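Local coordinates for synaptotagmin-1 (Arabidopsis thaliana, PDB 7ATP), which helps keep the plant plasma membrane intact during freezing and osmotic stress, here represented by a calcium-binding C2 domain that probably binds phospholipids, at residues R5-V10 and L136-F141; H11-R16 and N59-F64; V33-S38 and L74-Y79. One frame throughout, in Å; residues are numbered along the deposited sequence.

Contact 1. Residues R5-V10 and L136-F141; sequences RPVGIV and LLYKPF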
loop_
_atom_site.group_PDB
_atom_site.type_symbol
_atom_site.label_atom_id
_atom_site.label_comp_id
_atom_site.label_asym_id
_atom_site.label_seq_id
_atom_site.Cartn_x
_atom_site.Cartn_y
_atom_site.Cartn_z
ATOM N N ARG A 5 11.956 7.995 -20.134
ATOM C CA ARG A 5 10.618 7.772 -20.679
ATOM C C ARG A 5 9.931 6.563 -20.054
ATOM O O ARG A 5 10.569 5.542 -19.800
ATOM C CB ARG A 5 10.677 7.588 -22.196
ATOM C CG ARG A 5 10.919 8.863 -22.978
ATOM C CD ARG A 5 10.817 8.603 -24.476
ATOM N NE ARG A 5 11.176 9.778 -25.266
ATOM C CZ ARG A 5 11.329 9.774 -26.587
ATOM N NH1 ARG A 5 11.155 8.654 -27.276
ATOM N NH2 ARG A 5 11.661 10.891 -27.223
ATOM N N PRO A 6 8.627 6.680 -19.808
ATOM C CA PRO A 6 7.882 5.559 -19.227
ATOM C C PRO A 6 7.674 4.427 -20.222
ATOM O O PRO A 6 7.491 4.642 -21.421
ATOM C CB PRO A 6 6.541 6.192 -18.825
ATOM C CG PRO A 6 6.813 7.661 -18.740
ATOM C CD PRO A 6 7.838 7.922 -19.803
ATOM N N VAL A 7 7.677 3.205 -19.694
ATOM C CA VAL A 7 7.556 1.989 -20.488
ATOM C C VAL A 7 6.277 1.213 -20.197
ATOM O O VAL A 7 5.985 0.244 -20.900
ATOM C CB VAL A 7 8.787 1.079 -20.293
ATOM C CG1 VAL A 7 10.070 1.902 -20.343
ATOM C CG2 VAL A 7 8.691 0.313 -18.978
ATOM N N GLY A 8 5.499 1.613 -19.198
ATOM C CA GLY A 8 4.296 0.878 -18.845
ATOM C C GLY A 8 3.637 1.469 -17.616
ATOM O O GLY A 8 4.164 2.373 -16.956
ATOM N N ILE A 9 2.451 0.943 -17.317
ATOM C CA ILE A 9 1.674 1.371 -16.164
ATOM C C ILE A 9 1.315 0.144 -15.346
ATOM O O ILE A 9 0.988 -0.912 -15.897
ATOM C CB ILE A 9 0.397 2.126 -16.577
ATOM C CG1 ILE A 9 0.730 3.300 -17.502
ATOM C CG2 ILE A 9 -0.343 2.606 -15.352
ATOM C CD1 ILE A 9 1.052 4.588 -16.784
ATOM N N VAL A 10 1.393 0.277 -14.032
ATOM C CA VAL A 10 0.968 -0.773 -13.119
ATOM C C VAL A 10 -0.292 -0.293 -12.423
ATOM O O VAL A 10 -0.401 0.882 -12.056
ATOM C CB VAL A 10 2.073 -1.134 -12.109
ATOM C CG1 VAL A 10 2.573 0.115 -11.402
ATOM C CG2 VAL A 10 1.580 -2.180 -11.119
ATOM N N LEU A 136 -2.089 -6.360 -8.094
ATOM C CA LEU A 136 -1.335 -5.645 -9.103
ATOM C C LEU A 136 -1.685 -6.171 -10.483
ATOM O O LEU A 136 -1.912 -7.368 -10.667
ATOM C CB LEU A 136 0.154 -5.798 -8.880
ATOM C CG LEU A 136 0.767 -4.755 -7.967
ATOM C CD1 LEU A 136 0.268 -4.897 -6.551
ATOM C CD2 LEU A 136 2.250 -4.947 -8.013
ATOM N N LEU A 137 -1.715 -5.259 -11.451
ATOM C CA LEU A 137 -1.916 -5.621 -12.850
ATOM C C LEU A 137 -1.009 -4.715 -13.669
ATOM O O LEU A 137 -1.175 -3.491 -13.653
ATOM C CB LEU A 137 -3.380 -5.467 -13.250
ATOM C CG LEU A 137 -3.873 -6.030 -14.574
ATOM C CD1 LEU A 137 -5.292 -6.563 -14.406
ATOM C CD2 LEU A 137 -3.831 -4.937 -15.621
ATOM N N TYR A 138 -0.031 -5.313 -14.339
ATOM C CA TYR A 138 0.927 -4.584 -15.155
ATOM C C TYR A 138 0.484 -4.596 -16.605
ATOM O O TYR A 138 0.042 -5.623 -17.120
ATOM C CB TYR A 138 2.326 -5.185 -15.059
ATOM C CG TYR A 138 3.342 -4.408 -15.857
ATOM C CD1 TYR A 138 3.362 -3.023 -15.815
ATOM C CD2 TYR A 138 4.283 -5.054 -16.649
ATOM C CE1 TYR A 138 4.281 -2.295 -16.532
ATOM C CE2 TYR A 138 5.213 -4.333 -17.377
ATOM C CZ TYR A 138 5.208 -2.950 -17.314
ATOM O OH TYR A 138 6.126 -2.212 -18.033
ATOM N N LYS A 139 0.616 -3.454 -17.256
ATOM C CA LYS A 139 0.273 -3.332 -18.660
ATOM C C LYS A 139 1.297 -2.448 -19.364
ATOM O O LYS A 139 1.374 -1.243 -19.096
ATOM C CB LYS A 139 -1.150 -2.789 -18.817
ATOM C CG LYS A 139 -2.220 -3.883 -18.810
ATOM C CD LYS A 139 -3.616 -3.336 -19.103
ATOM C CE LYS A 139 -4.301 -4.137 -20.213
ATOM N NZ LYS A 139 -4.390 -5.596 -19.910
ATOM N N PRO A 140 2.128 -3.019 -20.251
ATOM C CA PRO A 140 3.092 -2.202 -21.000
ATOM C C PRO A 140 2.519 -1.710 -22.320
ATOM O O PRO A 140 1.386 -2.049 -22.675
ATOM C CB PRO A 140 4.259 -3.164 -21.210
ATOM C CG PRO A 140 3.594 -4.506 -21.299
ATOM C CD PRO A 140 2.343 -4.458 -20.453
ATOM N N PHE A 141 3.295 -0.925 -23.065
ATOM C CA PHE A 141 2.776 -0.272 -24.262
ATOM C C PHE A 141 2.784 -1.165 -25.505
ATOM O O PHE A 141 1.835 -1.117 -26.293
ATOM C CB PHE A 141 3.555 1.019 -24.518
ATOM C CG PHE A 141 3.323 2.072 -23.469
ATOM C CD1 PHE A 141 2.212 2.905 -23.531
ATOM C CD2 PHE A 141 4.201 2.226 -22.409
ATOM C CE1 PHE A 141 1.985 3.882 -22.552
ATOM C CE2 PHE A 141 3.979 3.202 -21.431
ATOM C CZ PHE A 141 2.869 4.025 -21.504
#
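The backbone oxygen of Ile-9 accepts a hydrogen bond from Lys-139 N at 2.9 Å, and the nitrogen lies nearly along the C=O axis. Its return partner, Ile-9 N to Lys-139 O, spans 3.0 Å with an N-H...O angle of 179°, although the donor stands 31° out of the carbonyl plane. Together the two bonds make Ile-9 and Lys-139 a hydrogen-bonded antiparallel pair, flanked by the non-hydrogen-bonded pairs Gly-8 with Pro-140 and Val-10 with Tyr-138.

The Tyr-138 ring leans back across the partner strand. With CG anti to the backbone N (chi1 -178°), CD1 comes to 3.2 Å from Ile-9 O, and the phenol OH reaches past Gly-8 CA to touch Val-7 CG2 at 3.7 Å. Pro-140 N lies above the centre of one face of the same ring. Further out, Phe-141 turns its ring edge to Val-7 O, with CD2 3.1 Å away, while CE2 lies obliquely by Gly-8 N. On the inner side Val-10 CG2 meets Leu-136 CG at 4.2 Å.

The Lys-139 amine bends away to a salt bridge with Asp-103. Strand 8-18 lies between 131-140 and 57-66 in the sheet: Val-7 and Gly-8 both face Val-66 as a classic beta bulge, and Val-10 pairs with Phe-64. On the other side of strand 131-140, the backbone of Leu-136 bonds to that of Lys-106 in strand 106-111.

Contact 2. Residues H11-R16 and N59-F64; sequences HVKVVR and NEEFKF
Strands 8-18 and 57-66 are antiparallel neighbours in one of the two sheets of the C2 beta-sandwich, and this contact joins their middles. Val-12 and Phe-62 form one hydrogen-bonded pair, with Phe-62 N to Val-12 O at 2.6 Å, and Val-14 and Glu-60 form the next, with Val-14 N to Glu-60 O at 2.7 Å. At the end of the run Asn-59 N bonds to Val-15 O at 3.0 Å, and Asn-59 and Glu-60 both face Val-14 in a G1 beta bulge.

Inside the sandwich, Val-12 CG2, placed beside its own backbone N by a chi1 of -166°, presses on the edge of the Phe-64 ring, 3.4 Å from CE1. The outer surface is polar. Lys-13 and Glu-61 run side by side, with Lys-13 CE 3.6 Å from Glu-61 OE2; the amine stops short of a salt bridge and has a long, weak ion pair with Glu-135. Likewise Lys-63 lies alongside His-11, its CB above one imidazole face, offset toward the rim. Glu-60 shares the valine face but turns its carboxylate to Thr-48. Val-12, Val-14 and Phe-62 on one face, His-11, Lys-13, Glu-61 and Lys-63 on the other: such alternation suits a C2 sandwich sheet.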
loop_
_atom_site.group_PDB
_atom_site.type_symbol
_atom_site.label_atom_id
_atom_site.label_comp_id
_atom_site.label_asym_id
_atom_site.label_seq_id
_atom_site.Cartn_x
_atom_site.Cartn_y
_atom_site.Cartn_z
ATOM N N HIS A 11 -1.250 -1.191 -12.270
ATOM C CA HIS A 11 -2.517 -0.879 -11.633
ATOM C C HIS A 11 -2.512 -1.535 -10.261
ATOM O O HIS A 11 -2.417 -2.760 -10.156
ATOM C CB HIS A 11 -3.680 -1.345 -12.501
ATOM C CG HIS A 11 -3.847 -0.539 -13.756
ATOM N ND1 HIS A 11 -3.008 -0.668 -14.845
ATOM C CD2 HIS A 11 -4.751 0.411 -14.091
ATOM C CE1 HIS A 11 -3.391 0.167 -15.797
ATOM N NE2 HIS A 11 -4.441 0.840 -15.361
ATOM N N VAL A 12 -2.582 -0.715 -9.212
ATOM C CA VAL A 12 -2.518 -1.182 -7.834
ATOM C C VAL A 12 -3.898 -1.041 -7.233
ATOM O O VAL A 12 -4.471 0.050 -7.240
ATOM C CB VAL A 12 -1.493 -0.382 -7.014
ATOM C CG1 VAL A 12 -1.210 -1.093 -5.705
ATOM C CG2 VAL A 12 -0.229 -0.198 -7.783
ATOM N N LYS A 13 -4.440 -2.140 -6.730
ATOM C CA LYS A 13 -5.659 -2.123 -5.948
ATOM C C LYS A 13 -5.281 -2.419 -4.504
ATOM O O LYS A 13 -4.684 -3.466 -4.221
ATOM C CB LYS A 13 -6.686 -3.128 -6.460
ATOM C CG LYS A 13 -7.973 -3.113 -5.651
ATOM C CD LYS A 13 -8.970 -4.189 -6.100
ATOM C CE LYS A 13 -9.657 -3.823 -7.408
ATOM N NZ LYS A 13 -10.236 -5.015 -8.133
ATOM N N VAL A 14 -5.575 -1.479 -3.605
ATOM C CA VAL A 14 -5.436 -1.728 -2.179
ATOM C C VAL A 14 -6.745 -2.358 -1.742
ATOM O O VAL A 14 -7.795 -1.716 -1.787
ATOM C CB VAL A 14 -5.136 -0.436 -1.403
ATOM C CG1 VAL A 14 -5.242 -0.679 0.060
ATOM C CG2 VAL A 14 -3.738 0.060 -1.738
ATOM N N VAL A 15 -6.694 -3.621 -1.339
ATOM C CA VAL A 15 -7.909 -4.378 -1.096
ATOM C C VAL A 15 -8.395 -4.116 0.311
ATOM O O VAL A 15 -9.419 -3.453 0.519
ATOM C CB VAL A 15 -7.689 -5.883 -1.300
ATOM C CG1 VAL A 15 -8.958 -6.639 -0.932
ATOM C CG2 VAL A 15 -7.302 -6.156 -2.715
ATOM N N ARG A 16 -7.670 -4.650 1.284
ATOM C CA ARG A 16 -8.049 -4.503 2.674
ATOM C C ARG A 16 -6.805 -4.640 3.527
ATOM O O ARG A 16 -5.731 -5.003 3.051
ATOM C CB ARG A 16 -9.076 -5.544 3.099
ATOM C CG ARG A 16 -8.452 -6.873 3.512
ATOM C CD ARG A 16 -9.498 -7.985 3.671
ATOM N NE ARG A 16 -9.715 -8.728 2.430
ATOM C CZ ARG A 16 -10.773 -8.576 1.633
ATOM N NH1 ARG A 16 -10.886 -9.294 0.517
ATOM N NH2 ARG A 16 -11.720 -7.705 1.954
ATOM N N ASN A 59 -10.625 -1.446 -1.363
ATOM C CA ASN A 59 -10.799 -1.745 -2.770
ATOM C C ASN A 59 -10.537 -0.507 -3.617
ATOM O O ASN A 59 -11.299 -0.169 -4.527
ATOM C CB ASN A 59 -12.191 -2.309 -3.025
ATOM C CG ASN A 59 -12.311 -3.734 -2.536
ATOM O OD1 ASN A 59 -11.362 -4.531 -2.661
ATOM N ND2 ASN A 59 -13.453 -4.065 -1.953
ATOM N N GLU A 60 -9.453 0.187 -3.298
ATOM C CA GLU A 60 -9.143 1.435 -3.963
ATOM C C GLU A 60 -8.023 1.207 -4.954
ATOM O O GLU A 60 -7.053 0.507 -4.663
ATOM C CB GLU A 60 -8.796 2.542 -2.949
ATOM C CG GLU A 60 -10.062 2.958 -2.185
ATOM C CD GLU A 60 -9.909 4.117 -1.181
ATOM O OE1 GLU A 60 -8.900 4.845 -1.177
ATOM O OE2 GLU A 60 -10.872 4.311 -0.418
ATOM N N GLU A 61 -8.182 1.770 -6.145
ATOM C CA GLU A 61 -7.280 1.501 -7.257
ATOM C C GLU A 61 -6.453 2.734 -7.574
ATOM O O GLU A 61 -6.993 3.837 -7.683
ATOM C CB GLU A 61 -8.057 1.079 -8.506
ATOM C CG GLU A 61 -9.199 0.134 -8.224
ATOM C CD GLU A 61 -9.770 -0.453 -9.501
ATOM O OE1 GLU A 61 -10.826 0.037 -9.959
ATOM O OE2 GLU A 61 -9.144 -1.384 -10.060
ATOM N N PHE A 62 -5.156 2.539 -7.740
ATOM C CA PHE A 62 -4.252 3.595 -8.154
ATOM C C PHE A 62 -3.440 3.075 -9.330
ATOM O O PHE A 62 -3.398 1.871 -9.578
ATOM C CB PHE A 62 -3.349 4.022 -6.999
ATOM C CG PHE A 62 -4.119 4.379 -5.764
ATOM C CD1 PHE A 62 -4.457 5.693 -5.503
ATOM C CD2 PHE A 62 -4.568 3.389 -4.907
ATOM C CE1 PHE A 62 -5.217 6.037 -4.362
ATOM C CE2 PHE A 62 -5.319 3.704 -3.780
ATOM C CZ PHE A 62 -5.647 5.040 -3.497
ATOM N N LYS A 63 -2.807 3.988 -10.060
ATOM C CA LYS A 63 -1.962 3.626 -11.182
ATOM C C LYS A 63 -0.682 4.437 -11.130
ATOM O O LYS A 63 -0.679 5.597 -10.707
ATOM C CB LYS A 63 -2.670 3.841 -12.540
ATOM C CG LYS A 63 -2.700 5.284 -13.012
ATOM C CD LYS A 63 -3.241 5.381 -14.418
ATOM C CE LYS A 63 -4.533 4.607 -14.536
ATOM N NZ LYS A 63 -5.642 5.473 -15.007
ATOM N N PHE A 64 0.403 3.811 -11.591
ATOM C CA PHE A 64 1.741 4.370 -11.511
ATOM C C PHE A 64 2.470 4.231 -12.840
ATOM O O PHE A 64 2.447 3.163 -13.460
ATOM C CB PHE A 64 2.561 3.664 -10.444
ATOM C CG PHE A 64 2.021 3.821 -9.082
ATOM C CD1 PHE A 64 1.102 2.922 -8.585
ATOM C CD2 PHE A 64 2.436 4.874 -8.286
ATOM C CE1 PHE A 64 0.614 3.071 -7.320
ATOM C CE2 PHE A 64 1.950 5.029 -7.020
ATOM C CZ PHE A 64 1.039 4.132 -6.533
#

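Contact 3. Residues V33-S38 and L74-Y79; sequences VKIKLS and LEFSVY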
loop_
_atom_site.group_PDB
_atom_site.type_symbol
_atom_site.label_atom_id
_atom_site.label_comp_id
_atom_site.label_asym_id
_atom_site.label_seq_id
_atom_site.Cartn_x
_atom_site.Cartn_y
_atom_site.Cartn_z
ATOM N N VAL A 33 -3.605 4.093 3.803
ATOM C CA VAL A 33 -2.394 3.515 3.233
ATOM C C VAL A 33 -1.742 4.520 2.300
ATOM O O VAL A 33 -2.420 5.141 1.472
ATOM C CB VAL A 33 -2.696 2.214 2.468
ATOM C CG1 VAL A 33 -1.407 1.576 2.055
ATOM C CG2 VAL A 33 -3.495 1.285 3.325
ATOM N N LYS A 34 -0.422 4.652 2.404
ATOM C CA LYS A 34 0.352 5.461 1.476
ATOM C C LYS A 34 1.093 4.536 0.534
ATOM O O LYS A 34 1.776 3.609 0.980
ATOM C CB LYS A 34 1.353 6.358 2.199
ATOM C CG LYS A 34 1.958 7.437 1.327
ATOM C CD LYS A 34 2.767 8.455 2.165
ATOM C CE LYS A 34 4.252 8.063 2.268
ATOM N NZ LYS A 34 5.155 9.122 1.707
ATOM N N ILE A 35 1.002 4.810 -0.757
ATOM C CA ILE A 35 1.653 3.978 -1.758
ATOM C C ILE A 35 2.627 4.843 -2.530
ATOM O O ILE A 35 2.223 5.825 -3.159
ATOM C CB ILE A 35 0.654 3.322 -2.718
ATOM C CG1 ILE A 35 -0.460 2.609 -1.959
ATOM C CG2 ILE A 35 1.368 2.332 -3.596
ATOM C CD1 ILE A 35 -1.685 3.456 -1.776
ATOM N N LYS A 36 3.895 4.454 -2.514
ATOM C CA LYS A 36 4.943 5.151 -3.238
ATOM C C LYS A 36 5.693 4.165 -4.124
ATOM O O LYS A 36 6.025 3.055 -3.693
ATOM C CB LYS A 36 5.899 5.827 -2.261
ATOM C CG LYS A 36 6.709 6.983 -2.824
ATOM C CD LYS A 36 7.723 7.478 -1.784
ATOM C CE LYS A 36 7.052 7.754 -0.430
ATOM N NZ LYS A 36 8.005 8.103 0.677
ATOM N N LEU A 37 5.953 4.566 -5.363
ATOM C CA LEU A 37 6.776 3.772 -6.268
ATOM C C LEU A 37 8.226 4.229 -6.169
ATOM O O LEU A 37 8.504 5.425 -6.275
ATOM C CB LEU A 37 6.281 3.896 -7.704
ATOM C CG LEU A 37 7.098 3.124 -8.740
ATOM C CD1 LEU A 37 7.212 1.667 -8.331
ATOM C CD2 LEU A 37 6.482 3.263 -10.130
ATOM N N SER A 38 9.143 3.283 -5.962
ATOM C CA SER A 38 10.543 3.641 -5.796
ATOM C C SER A 38 11.075 4.303 -7.063
ATOM O O SER A 38 10.548 4.120 -8.160
ATOM C CB SER A 38 11.378 2.410 -5.456
ATOM O OG SER A 38 11.468 1.535 -6.565
ATOM N N LEU A 74 7.374 -1.088 -5.114
ATOM C CA LEU A 74 6.261 -0.398 -4.476
ATOM C C LEU A 74 6.423 -0.392 -2.963
ATOM O O LEU A 74 6.732 -1.423 -2.365
ATOM C CB LEU A 74 4.942 -1.061 -4.848
ATOM C CG LEU A 74 4.407 -0.525 -6.161
ATOM C CD1 LEU A 74 3.074 -1.163 -6.468
ATOM C CD2 LEU A 74 4.293 0.987 -6.128
ATOM N N GLU A 75 6.201 0.767 -2.352
ATOM C CA GLU A 75 6.275 0.941 -0.910
ATOM C C GLU A 75 4.870 1.226 -0.385
ATOM O O GLU A 75 4.243 2.208 -0.794
ATOM C CB GLU A 75 7.233 2.082 -0.564
ATOM C CG GLU A 75 8.550 2.054 -1.354
ATOM C CD GLU A 75 9.313 3.390 -1.329
ATOM O OE1 GLU A 75 8.696 4.426 -0.984
ATOM O OE2 GLU A 75 10.530 3.407 -1.660
ATOM N N PHE A 76 4.365 0.356 0.488
ATOM C CA PHE A 76 3.057 0.511 1.120
ATOM C C PHE A 76 3.265 0.846 2.586
ATOM O O PHE A 76 3.881 0.064 3.312
ATOM C CB PHE A 76 2.225 -0.763 1.016
ATOM C CG PHE A 76 1.893 -1.160 -0.389
ATOM C CD1 PHE A 76 0.680 -0.813 -0.949
ATOM C CD2 PHE A 76 2.791 -1.881 -1.143
ATOM C CE1 PHE A 76 0.373 -1.147 -2.215
ATOM C CE2 PHE A 76 2.485 -2.237 -2.433
ATOM C CZ PHE A 76 1.274 -1.874 -2.976
ATOM N N SER A 77 2.749 1.988 3.026
ATOM C CA SER A 77 2.875 2.413 4.419
ATOM C C SER A 77 1.487 2.592 5.008
ATOM O O SER A 77 0.665 3.321 4.442
ATOM C CB SER A 77 3.653 3.722 4.533
ATOM O OG SER A 77 4.785 3.689 3.692
ATOM N N VAL A 78 1.220 1.932 6.129
ATOM C CA VAL A 78 -0.076 2.023 6.787
ATOM C C VAL A 78 0.039 2.979 7.959
ATOM O O VAL A 78 0.852 2.758 8.865
ATOM C CB VAL A 78 -0.570 0.658 7.266
ATOM C CG1 VAL A 78 -1.932 0.824 7.907
ATOM C CG2 VAL A 78 -0.626 -0.283 6.124
ATOM N N TYR A 79 -0.798 4.018 7.956
ATOM C CA TYR A 79 -0.794 5.042 8.985
ATOM C C TYR A 79 -2.157 5.131 9.651
ATOM O O TYR A 79 -3.197 4.830 9.046
ATOM C CB TYR A 79 -0.440 6.409 8.409
ATOM C CG TYR A 79 0.976 6.566 7.915
ATOM C CD1 TYR A 79 1.999 6.932 8.777
ATOM C CD2 TYR A 79 1.282 6.410 6.568
ATOM C CE1 TYR A 79 3.304 7.107 8.316
ATOM C CE2 TYR A 79 2.571 6.586 6.098
ATOM C CZ TYR A 79 3.583 6.932 6.973
ATOM O OH TYR A 79 4.869 7.102 6.491
#
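Leu-74, near the start of strand 73-80, has its side chain in the core, where CD2 lies 3.7 Å from Leu-37 CD1 and also touches Ile-35 CG2. Glu-75 follows on the other surface. Its backbone makes two bonds with Lys-36, Glu-75 N to Lys-36 O at 2.7 Å and Lys-36 N to Glu-75 O at 2.9 Å, the second donor lying in the carbonyl plane. Its side chain swings across the lysine: a chi1 of -45° and an extended chain beyond CG bring OE1 alongside the Lys-36 methylenes, 3.3 Å from CD. The amine remains 4.1 Å from that oxygen, beyond a salt bridge, while OE2 faces Ser-38 CB.

Phe-76 returns to the core. Ile-35 CG2 lies over one face of its ring, Ile-35 CG1 is 3.7 Å from CD1, and Val-33 CG1 stands at the ring's edge, so aliphatic branches meet the phenyl from two directions. Ser-77 next repeats the paired bonding with Lys-34, and its carbonyl receives Lys-34 N at 2.7 Å in an almost straight bond (173°). Val-78, inward again, meets Val-33 through their CG2 methyls. Tyr-79 ends the segment by setting its ring edge against Lys-34 CB, 4.1 Å from CE2; the neighbouring Asp-80 is a probable calcium ligand, by analogy with related C2 domains.

Across this pairing the backbone polar groups of residues 34, 36, 75 and 77 satisfy one another, while the valines, leucines, Ile-35 and Phe-76 supply an apolar core side. On the outer side the Glu-75 carboxylate, though beyond salt-bridge distance, probably still offsets some of the positive charge where the Lys-34 and Lys-36 amines come close.

How the contacts relate
From the N terminus, strand 8-18 enters first and serves two contacts: its beginning meets 136-141 in contact 1, its middle meets 59-64 in contact 2. Contact 1 closes nearly the whole chain, bringing the last strand beside the first, and contacts 2 and 3 both nest inside that loop. Contact 3 joins 33-38, which falls within the loop closed by contact 2, to 74-79 beyond it, so those two cross. Contacts 1 and 2 are neighbouring pairings in one sheet; contact 3 is a pairing in the other. The sheets meet where Phe-64 and Val-12 pack on Ile-35, Leu-74 and Phe-76, and where Leu-136 touches Leu-74.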